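Local coordinates for protein CD180 antigen (Mus musculus, PDB 3T6Q) that may cooperate with MD-1 and TLR4 in the innate immune response of B-cells to bacterial lipopolysaccharide, leading to NF-kappa-B activation, at residues A[158-163]-A[184-189]; A[464-469]-A[493-498]; A[267-272]-A[291-296]. One frame throughout, in Å; residues are numbered along the deposited sequence.

Contact 1. Residues A[158-163]-A[184-189]; sequences LDFQNN and LNLNGN
N189 reaches across to F160 with its side-chain amide: ND2 donates to F160 O at 2.8 Å, with the carbonyl oxygen lying in the amide plane of N189. N163 ND2 comes to the same oxygen from the opposite face of the carbonyl plane, so F160 O is gripped by two amide groups. Upstream, 158-159 and 184-185 pair as parallel strands. N185 N donates to L158 O, and N185 O receives F160 N at 2.8 Å; further on, N162 N bonds to N187 O at 2.8 Å. On the D159 face, N185 ND2 donates to D159 OD2 at 3.1 Å, the donor standing above the carboxylate plane. CG of N185 is anti to its backbone N (chi1 -176°), alongside D159 and pointing the same way. D159 OD1 and N185 OD1 each accept the backbone N two residues on, forming matching Asx turns. Across the sheet, L184 CD2 lies 3.7 Å from F160 CD2, at the edge of that ring and in its plane, and L186 CD2 packs on F160 CB. In the second shell, I165 N donates to N189 OD1, while N163 ND2 also binds L136 O in the preceding coil. N163 and N189, at equivalent positions of LRR 6 and LRR 7, thus satisfy main-chain groups beyond the strand ends, consistent with the row of stacked asparagines in leucine-rich repeats.

Contact 2. Residues A[464-469]-A[493-498]; sequences GNIQKT and QHAFTS
I466 and A495 meet in a small apolar contact, without a direct hydrogen bond between the segments, where the short strand 465-466 of LRR 16 runs out beside the turn that follows strand 490-491 in LRR 17. The methyl CG2 of I466 lies 3.7 Å from A495 CB, placed there by a first torsion that sets CG2 anti to the backbone N. On the other branch CD1 is anti to CA (chi2 -174°) and lies 4.1 Å from CZ of F496, the two side chains crossing at about a right angle. A495 CB is shared: it also sits 3.7 Å from Q467 O, and it lies over one face of its neighbour's ring, F496, offset toward the rim. Nearer the surface, K468 runs beside H494 in the same direction, its CG 4.0 Å from H494 CB. N470 ND2 ties the two backbones together by binding both Q467 O and A495 O, and inside the coil F496 packs on L472, I491 and M502. The contact continues the parallel pairing of strands 465-466 and 490-491, joining successive coils of the leucine-rich repeat solenoid of a Toll-like receptor family member.

Contact 3. Residues A[267-272]-A[291-296]; sequences FNISSN and SELPSG
I269 packs against P294 and L293. Its CG2, held between the backbone N and the carbonyl carbon, lies 3.6 Å from P294 CD, and the side chain and the proline ring cross at about a right angle. CG2 also touches L293 CD2, which CD1 reaches as well, at 4.1 Å, while F274 of its own coil packs against I269. Farther along, P294 CG lies 3.8 Å from S271 CA. The segments run nearly parallel, 8° apart end to end, as equivalent loops of LRR 8 and LRR 9 in the leucine-rich repeat solenoid, each following its strand of the concave face. Polar contact between them is made through water, with no direct hydrogen bond. One water accepts from N268 N and S291 N and donates to E292 O; a second, accepting from I269 N, also donates to E292 O, at 2.8 Å, so that this carbonyl is held by two waters. A third donates to S295 O and has a weak bond to S271 OG. Within 267-272, S270 OG accepts N272 N at 2.9 Å in an ST turn.

Overall arrangement
From the N terminus the three contacts follow in series, neither nesting nor crossing. Contact 1 closes a loop of 20 residues and joins LRR 6 to LRR 7 where their parallel strands end. Contact 3 comes next, closing 18 residues between LRR 8 and LRR 9 through loops that follow the strands; its centre is about 32 Å from that of contact 1. Contact 2 closes 23 residues much later, between LRR 16 and LRR 17, its centre about 58 Å from that of contact 1 and on the opposite side of the chain's centre. Each joins one coil to the next, and none touches another, so they mark separate steps along the curved solenoid.

Contact 1. Residues A[158-163]-A[184-189]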
# COMPACT_ATOMS: atom_id res chain seq x y z
N LEU A 158 -19.74 1.13 5.49
CA LEU A 158 -18.76 1.27 4.46
C LEU A 158 -17.54 1.89 5.15
O LEU A 158 -17.59 3.03 5.58
CB LEU A 158 -19.25 2.25 3.40
CG LEU A 158 -19.10 2.00 1.91
CD1 LEU A 158 -19.15 3.29 1.07
CD2 LEU A 158 -17.97 1.05 1.47
N ASP A 159 -16.45 1.14 5.23
CA ASP A 159 -15.32 1.54 6.05
C ASP A 159 -14.05 1.74 5.21
O ASP A 159 -13.54 0.79 4.61
CB ASP A 159 -15.13 0.48 7.13
CG ASP A 159 -14.14 0.91 8.23
OD1 ASP A 159 -13.00 1.34 7.91
OD2 ASP A 159 -14.50 0.82 9.43
N PHE A 160 -13.54 2.97 5.20
CA PHE A 160 -12.35 3.33 4.45
C PHE A 160 -11.22 3.81 5.38
O PHE A 160 -10.38 4.59 4.95
CB PHE A 160 -12.65 4.44 3.45
CG PHE A 160 -13.60 4.06 2.32
CD1 PHE A 160 -13.12 3.45 1.15
CD2 PHE A 160 -14.95 4.42 2.38
CE1 PHE A 160 -14.00 3.16 0.08
CE2 PHE A 160 -15.83 4.12 1.33
CZ PHE A 160 -15.35 3.51 0.17
N GLN A 161 -11.21 3.36 6.63
CA GLN A 161 -10.21 3.86 7.60
C GLN A 161 -8.78 3.77 7.02
O GLN A 161 -8.42 2.75 6.47
CB GLN A 161 -10.28 3.02 8.89
CG GLN A 161 -9.16 3.38 9.87
CD GLN A 161 -9.39 2.96 11.31
OE1 GLN A 161 -8.43 2.80 12.08
NE2 GLN A 161 -10.65 2.84 11.71
N ASN A 162 -7.97 4.82 7.14
CA ASN A 162 -6.56 4.72 6.70
C ASN A 162 -6.38 4.52 5.17
O ASN A 162 -5.74 3.57 4.73
CB ASN A 162 -5.81 3.63 7.51
CG ASN A 162 -4.30 3.66 7.29
OD1 ASN A 162 -3.70 4.73 7.10
ND2 ASN A 162 -3.68 2.51 7.38
N ASN A 163 -6.92 5.44 4.36
CA ASN A 163 -6.76 5.38 2.90
C ASN A 163 -6.26 6.73 2.42
O ASN A 163 -5.77 7.51 3.21
CB ASN A 163 -8.08 4.92 2.22
CG ASN A 163 -8.17 3.39 2.10
OD1 ASN A 163 -7.45 2.79 1.32
ND2 ASN A 163 -9.02 2.77 2.90
N LEU A 184 -20.42 5.54 7.58
CA LEU A 184 -19.36 5.66 6.61
C LEU A 184 -18.12 6.08 7.44
O LEU A 184 -18.15 7.09 8.12
CB LEU A 184 -19.74 6.76 5.65
CG LEU A 184 -19.19 6.91 4.23
CD1 LEU A 184 -18.94 8.39 3.91
CD2 LEU A 184 -17.96 6.06 3.87
N ASN A 185 -17.08 5.24 7.47
CA ASN A 185 -15.88 5.57 8.27
C ASN A 185 -14.76 6.09 7.39
O ASN A 185 -14.20 5.35 6.54
CB ASN A 185 -15.43 4.32 9.07
CG ASN A 185 -14.25 4.64 10.00
OD1 ASN A 185 -13.85 5.80 10.13
ND2 ASN A 185 -13.65 3.61 10.59
N LEU A 186 -14.43 7.38 7.54
CA LEU A 186 -13.29 7.98 6.86
C LEU A 186 -12.13 8.36 7.81
O LEU A 186 -11.26 9.17 7.45
CB LEU A 186 -13.69 9.20 6.04
CG LEU A 186 -14.55 8.83 4.83
CD1 LEU A 186 -15.35 10.02 4.30
CD2 LEU A 186 -13.65 8.25 3.73
N ASN A 187 -12.10 7.75 8.99
CA ASN A 187 -10.99 7.92 9.95
C ASN A 187 -9.65 7.74 9.24
O ASN A 187 -9.48 6.78 8.53
CB ASN A 187 -11.12 6.85 11.06
CG ASN A 187 -10.03 6.95 12.13
OD1 ASN A 187 -9.32 7.96 12.23
ND2 ASN A 187 -9.89 5.91 12.94
N GLY A 188 -8.72 8.68 9.41
CA GLY A 188 -7.38 8.50 8.85
C GLY A 188 -7.34 8.78 7.35
O GLY A 188 -6.49 8.25 6.65
N ASN A 189 -8.29 9.57 6.85
CA ASN A 189 -8.19 10.11 5.49
C ASN A 189 -8.18 11.63 5.60
O ASN A 189 -9.08 12.24 6.18
CB ASN A 189 -9.43 9.70 4.66
CG ASN A 189 -9.41 8.22 4.28
OD1 ASN A 189 -8.87 7.84 3.24
ND2 ASN A 189 -9.94 7.37 5.15
O HOH W 1 -3.99 7.53 8.29

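Contact 2. Residues A[464-469]-A[493-498]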
# COMPACT_ATOMS: atom_id res chain seq x y z
N GLY A 464 -10.92 -13.35 59.54
CA GLY A 464 -11.33 -14.16 58.37
C GLY A 464 -12.56 -15.00 58.62
O GLY A 464 -12.76 -16.03 57.96
N ASN A 465 -13.38 -14.62 59.59
CA ASN A 465 -14.59 -15.36 59.88
C ASN A 465 -15.88 -14.54 59.70
O ASN A 465 -16.01 -13.46 60.27
CB ASN A 465 -14.57 -15.90 61.31
CG ASN A 465 -15.80 -16.74 61.63
OD1 ASN A 465 -16.10 -17.72 60.94
ND2 ASN A 465 -16.57 -16.31 62.65
N ILE A 466 -16.86 -15.09 58.97
CA ILE A 466 -18.17 -14.46 58.92
C ILE A 466 -19.00 -15.05 60.02
O ILE A 466 -19.33 -16.24 59.98
CB ILE A 466 -18.89 -14.66 57.57
CG1 ILE A 466 -17.94 -14.30 56.40
CG2 ILE A 466 -20.13 -13.79 57.52
CD1 ILE A 466 -18.64 -14.33 55.04
N GLN A 467 -19.34 -14.21 60.99
CA GLN A 467 -20.16 -14.62 62.16
C GLN A 467 -21.62 -14.67 61.81
O GLN A 467 -22.02 -14.19 60.75
CB GLN A 467 -19.96 -13.66 63.32
CG GLN A 467 -18.72 -14.00 64.14
CD GLN A 467 -18.41 -12.95 65.18
OE1 GLN A 467 -18.17 -11.78 64.86
NE2 GLN A 467 -18.38 -13.37 66.44
N LYS A 468 -22.41 -15.28 62.69
CA LYS A 468 -23.85 -15.30 62.55
C LYS A 468 -24.38 -13.87 62.40
O LYS A 468 -25.26 -13.63 61.60
CB LYS A 468 -24.47 -15.96 63.79
CG LYS A 468 -25.99 -16.00 63.77
CD LYS A 468 -26.53 -16.86 64.91
CE LYS A 468 -28.04 -16.70 65.01
NZ LYS A 468 -28.67 -17.98 65.44
N THR A 469 -23.83 -12.93 63.17
CA THR A 469 -24.20 -11.52 62.99
C THR A 469 -23.17 -10.85 62.12
O THR A 469 -21.95 -10.89 62.39
CB THR A 469 -24.37 -10.75 64.31
OG1 THR A 469 -23.12 -10.73 65.00
CG2 THR A 469 -25.39 -11.44 65.20
N GLN A 493 -22.39 -21.29 59.87
CA GLN A 493 -23.51 -21.94 59.18
C GLN A 493 -24.79 -21.10 59.08
O GLN A 493 -25.64 -21.38 58.22
CB GLN A 493 -23.88 -23.26 59.86
CG GLN A 493 -24.27 -23.13 61.33
CD GLN A 493 -24.84 -24.43 61.87
OE1 GLN A 493 -25.59 -25.14 61.18
NE2 GLN A 493 -24.49 -24.75 63.10
N HIS A 494 -24.93 -20.12 59.98
CA HIS A 494 -26.11 -19.26 60.01
C HIS A 494 -25.82 -17.88 59.49
O HIS A 494 -26.66 -17.00 59.61
CB HIS A 494 -26.73 -19.19 61.43
CG HIS A 494 -27.29 -20.50 61.90
ND1 HIS A 494 -28.29 -21.14 61.24
CD2 HIS A 494 -26.94 -21.33 62.97
CE1 HIS A 494 -28.56 -22.30 61.86
NE2 HIS A 494 -27.73 -22.41 62.92
N ALA A 495 -24.64 -17.68 58.87
CA ALA A 495 -24.23 -16.35 58.38
C ALA A 495 -25.14 -15.70 57.32
O ALA A 495 -25.20 -14.46 57.22
CB ALA A 495 -22.80 -16.38 57.86
N PHE A 496 -25.79 -16.52 56.52
CA PHE A 496 -26.53 -16.05 55.35
C PHE A 496 -28.01 -16.44 55.46
O PHE A 496 -28.74 -16.34 54.47
CB PHE A 496 -26.00 -16.70 54.08
CG PHE A 496 -24.55 -16.39 53.76
CD1 PHE A 496 -23.98 -15.15 54.08
CD2 PHE A 496 -23.79 -17.33 53.08
CE1 PHE A 496 -22.65 -14.87 53.73
CE2 PHE A 496 -22.47 -17.06 52.72
CZ PHE A 496 -21.91 -15.83 53.05
N THR A 497 -28.43 -16.91 56.65
CA THR A 497 -29.79 -17.44 56.83
C THR A 497 -30.95 -16.46 56.49
O THR A 497 -31.99 -16.88 55.97
CB THR A 497 -30.00 -18.03 58.25
OG1 THR A 497 -28.89 -18.87 58.60
CG2 THR A 497 -31.27 -18.90 58.29
N SER A 498 -30.76 -15.17 56.77
CA SER A 498 -31.76 -14.16 56.43
C SER A 498 -31.82 -13.90 54.93
O SER A 498 -32.80 -13.37 54.42
CB SER A 498 -31.51 -12.86 57.19
OG SER A 498 -30.20 -12.37 56.96

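Contact 3. Residues A[267-272]-A[291-296]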
# COMPACT_ATOMS: atom_id res chain seq x y z
N PHE A 267 -8.29 24.23 25.45
CA PHE A 267 -7.72 25.15 26.50
C PHE A 267 -7.96 26.66 26.28
O PHE A 267 -7.67 27.19 25.19
CB PHE A 267 -6.21 24.88 26.70
CG PHE A 267 -5.57 25.77 27.74
CD1 PHE A 267 -4.75 26.85 27.35
CD2 PHE A 267 -5.78 25.55 29.11
CE1 PHE A 267 -4.15 27.68 28.31
CE2 PHE A 267 -5.19 26.38 30.06
CZ PHE A 267 -4.38 27.45 29.67
N ASN A 268 -8.48 27.37 27.29
CA ASN A 268 -8.74 28.84 27.18
C ASN A 268 -9.78 29.18 26.10
O ASN A 268 -9.66 30.11 25.29
CB ASN A 268 -7.47 29.70 27.01
CG ASN A 268 -7.71 31.19 27.33
OD1 ASN A 268 -7.18 32.10 26.69
ND2 ASN A 268 -8.54 31.43 28.31
N ILE A 269 -10.82 28.40 26.14
CA ILE A 269 -11.96 28.46 25.28
C ILE A 269 -12.77 29.79 25.44
O ILE A 269 -12.96 30.30 26.55
CB ILE A 269 -12.78 27.20 25.67
CG1 ILE A 269 -13.87 26.88 24.72
CG2 ILE A 269 -13.39 27.33 27.07
CD1 ILE A 269 -14.59 25.64 25.20
N SER A 270 -13.23 30.35 24.32
CA SER A 270 -14.15 31.48 24.32
C SER A 270 -15.51 31.03 24.84
O SER A 270 -15.93 29.88 24.58
CB SER A 270 -14.29 32.02 22.87
OG SER A 270 -15.50 32.76 22.76
N SER A 271 -16.22 31.91 25.53
CA SER A 271 -17.61 31.63 25.91
C SER A 271 -18.57 31.49 24.70
O SER A 271 -19.72 31.03 24.85
CB SER A 271 -18.11 32.71 26.85
OG SER A 271 -17.97 33.99 26.22
N ASN A 272 -18.11 31.90 23.52
CA ASN A 272 -18.90 31.78 22.29
C ASN A 272 -18.59 30.52 21.47
O ASN A 272 -19.13 30.33 20.36
CB ASN A 272 -18.70 33.02 21.40
CG ASN A 272 -19.92 33.32 20.56
OD1 ASN A 272 -21.04 32.89 20.89
ND2 ASN A 272 -19.72 34.08 19.46
N SER A 291 -9.09 23.29 31.38
CA SER A 291 -8.80 23.52 32.80
C SER A 291 -10.00 24.16 33.49
O SER A 291 -10.10 24.20 34.72
CB SER A 291 -7.57 24.41 32.97
OG SER A 291 -7.78 25.63 32.28
N GLU A 292 -10.92 24.70 32.68
CA GLU A 292 -12.15 25.34 33.19
C GLU A 292 -13.04 25.69 31.99
O GLU A 292 -12.54 25.77 30.86
CB GLU A 292 -11.85 26.65 34.01
CG GLU A 292 -11.31 27.84 33.22
CD GLU A 292 -11.10 29.07 34.10
OE1 GLU A 292 -11.90 30.01 34.03
OE2 GLU A 292 -10.15 29.08 34.91
N LEU A 293 -14.31 25.94 32.27
CA LEU A 293 -15.26 26.44 31.28
C LEU A 293 -15.85 27.74 31.81
O LEU A 293 -16.15 27.85 32.99
CB LEU A 293 -16.37 25.40 30.99
CG LEU A 293 -15.99 24.06 30.34
CD1 LEU A 293 -17.17 23.16 30.28
CD2 LEU A 293 -15.46 24.26 28.91
N PRO A 294 -16.00 28.74 30.94
CA PRO A 294 -16.56 30.04 31.35
C PRO A 294 -18.04 29.87 31.62
O PRO A 294 -18.66 28.95 31.07
CB PRO A 294 -16.34 30.91 30.10
CG PRO A 294 -16.23 29.92 28.97
CD PRO A 294 -15.51 28.74 29.56
N SER A 295 -18.63 30.72 32.45
CA SER A 295 -20.09 30.80 32.54
C SER A 295 -20.63 31.47 31.23
O SER A 295 -19.86 32.02 30.48
CB SER A 295 -20.51 31.60 33.77
OG SER A 295 -19.89 32.89 33.71
N GLY A 296 -21.94 31.43 30.99
CA GLY A 296 -22.53 31.97 29.75
C GLY A 296 -21.91 31.31 28.52
O GLY A 296 -21.72 31.98 27.50
O HOH W 2 -9.42 25.67 29.82
O HOH W 3 -11.07 27.50 29.20
O HOH W 4 -19.64 34.68 28.94